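Local coordinates for protein nitroreductase (Bacteroides fragilis NCTC 9343, PDB 3EK3) that binds FMN and probably acts as an NAD(P)H-dependent oxidoreductase of the nitroreductase family, at residues Leu137-Asp142 and Lys160-Cys164. Numbering follows the deposited sequence.
Sequences LGTTCD and KVYGC
How a loop that follows strand 130-134 can fold back on the antiparallel neighbour, strand 160-168, is well illustrated by Leu137-Asp142 and the strand segment Lys160-Cys164. Leu137 to Thr139 take helical phi/psi values without regular helical bonding, yet Cys141 N donates to Leu137 O at 3.0 Å. Leu137, an m,t rotamer, brings CB to 3.6 Å from Val161 CG1 and CD1 to 3.7 Å from Cys164 SG. Next, Gly138, whose CA is 5.3 Å from that of Val161, makes a CA-H...O contact with Val161 O (CA to O 3.4 Å). With chi1 p, Cys141 accepts a weak, nearly linear hydrogen bond from Val161 N at SG (3.6 Å), while its CB meets Val161 CG2 at 3.9 Å. At the exposed end, Lys160 (m,m,t,t) carries NZ to Asp142 OD2 in a 2.8 Å salt bridge, with a weaker 3.1 Å bond to Asp142 OD1, which also salt-bridges Arg147. Opposite Val100, Tyr162 and Gly163 form a classic beta bulge. Helix 144-153 completes the apolar cluster through Leu150, in a helix-on-sheet core of the FMN-dependent nitroreductase fold.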
loop_
_atom_site.group_PDB
_atom_site.type_symbol
_atom_site.label_atom_id
_atom_site.label_comp_id
_atom_site.label_asym_id
_atom_site.label_seq_id
_atom_site.Cartn_x
_atom_site.Cartn_y
_atom_site.Cartn_z
ATOM N N LEU A 137 -1.031 -1.329 16.529
ATOM C CA LEU A 137 -2.502 -1.521 16.718
ATOM C C LEU A 137 -3.094 -2.702 15.906
ATOM O O LEU A 137 -4.214 -3.103 16.142
ATOM C CB LEU A 137 -3.253 -0.221 16.427
ATOM C CG LEU A 137 -3.246 0.816 17.563
ATOM C CD1 LEU A 137 -3.782 2.189 17.099
ATOM C CD2 LEU A 137 -4.031 0.293 18.757
ATOM N N GLY A 138 -2.363 -3.280 14.956
ATOM C CA GLY A 138 -2.916 -4.423 14.211
ATOM C C GLY A 138 -3.312 -5.593 15.073
ATOM O O GLY A 138 -4.392 -6.169 14.884
ATOM N N THR A 139 -2.443 -5.993 15.991
ATOM C CA THR A 139 -2.713 -7.181 16.820
ATOM C C THR A 139 -3.317 -6.819 18.176
ATOM O O THR A 139 -3.746 -7.723 18.940
ATOM C CB THR A 139 -1.452 -7.976 17.079
ATOM O OG1 THR A 139 -0.512 -7.125 17.717
ATOM C CG2 THR A 139 -0.884 -8.526 15.780
ATOM N N THR A 140 -3.414 -5.534 18.464
ATOM C CA THR A 140 -3.933 -5.074 19.755
ATOM C C THR A 140 -5.291 -4.353 19.697
ATOM O O THR A 140 -5.894 -4.111 20.749
ATOM C CB THR A 140 -2.924 -4.137 20.502
ATOM O OG1 THR A 140 -2.704 -2.925 19.743
ATOM C CG2 THR A 140 -1.623 -4.862 20.840
ATOM N N CYS A 141 -5.755 -3.982 18.499
ATOM C CA CYS A 141 -6.981 -3.191 18.375
ATOM C C CYS A 141 -8.255 -3.835 18.946
ATOM O O CYS A 141 -9.202 -3.122 19.243
ATOM C CB CYS A 141 -7.208 -2.725 16.927
ATOM S SG CYS A 141 -7.511 -4.057 15.719
ATOM N N ASP A 142 -8.272 -5.154 19.105
ATOM C CA ASP A 142 -9.407 -5.826 19.709
ATOM C C ASP A 142 -9.204 -6.137 21.180
ATOM O O ASP A 142 -10.094 -6.712 21.820
ATOM C CB ASP A 142 -9.761 -7.090 18.927
ATOM C CG ASP A 142 -10.429 -6.776 17.578
ATOM O OD1 ASP A 142 -10.999 -5.670 17.426
ATOM O OD2 ASP A 142 -10.388 -7.632 16.679
ATOM N N LYS A 160 -11.038 -2.835 11.769
ATOM C CA LYS A 160 -9.765 -3.214 12.360
ATOM C C LYS A 160 -8.752 -2.173 11.954
ATOM O O LYS A 160 -8.947 -1.455 10.983
ATOM C CB LYS A 160 -9.314 -4.570 11.841
ATOM C CG LYS A 160 -10.308 -5.696 12.062
ATOM C CD LYS A 160 -10.836 -5.753 13.477
ATOM C CE LYS A 160 -11.713 -6.987 13.678
ATOM N NZ LYS A 160 -12.472 -6.876 14.936
ATOM N N VAL A 161 -7.660 -2.072 12.714
ATOM C CA VAL A 161 -6.639 -1.068 12.420
ATOM C C VAL A 161 -5.556 -1.792 11.621
ATOM O O VAL A 161 -4.923 -2.707 12.141
ATOM C CB VAL A 161 -6.037 -0.452 13.705
ATOM C CG1 VAL A 161 -4.905 0.500 13.353
ATOM C CG2 VAL A 161 -7.132 0.320 14.479
ATOM N N TYR A 162 -5.375 -1.423 10.351
ATOM C CA TYR A 162 -4.375 -2.068 9.490
ATOM C C TYR A 162 -2.975 -1.396 9.523
ATOM O O TYR A 162 -1.950 -2.066 9.266
ATOM C CB TYR A 162 -4.940 -2.160 8.076
ATOM C CG TYR A 162 -6.067 -3.184 8.043
ATOM C CD1 TYR A 162 -5.786 -4.531 7.905
ATOM C CD2 TYR A 162 -7.403 -2.802 8.184
ATOM C CE1 TYR A 162 -6.834 -5.493 7.931
ATOM C CE2 TYR A 162 -8.426 -3.738 8.216
ATOM C CZ TYR A 162 -8.150 -5.073 8.076
ATOM O OH TYR A 162 -9.165 -6.023 8.086
ATOM N N GLY A 163 -2.922 -0.096 9.771
ATOM C CA GLY A 163 -1.645 0.558 10.038
ATOM C C GLY A 163 -1.830 1.974 10.539
ATOM O O GLY A 163 -2.935 2.521 10.451
ATOM N N CYS A 164 -0.779 2.527 11.133
ATOM C CA CYS A 164 -0.819 3.919 11.559
ATOM C C CYS A 164 0.382 4.685 10.975
ATOM O O CYS A 164 1.429 4.109 10.660
ATOM C CB CYS A 164 -0.856 4.047 13.086
ATOM S SG CYS A 164 -2.212 3.223 13.903
#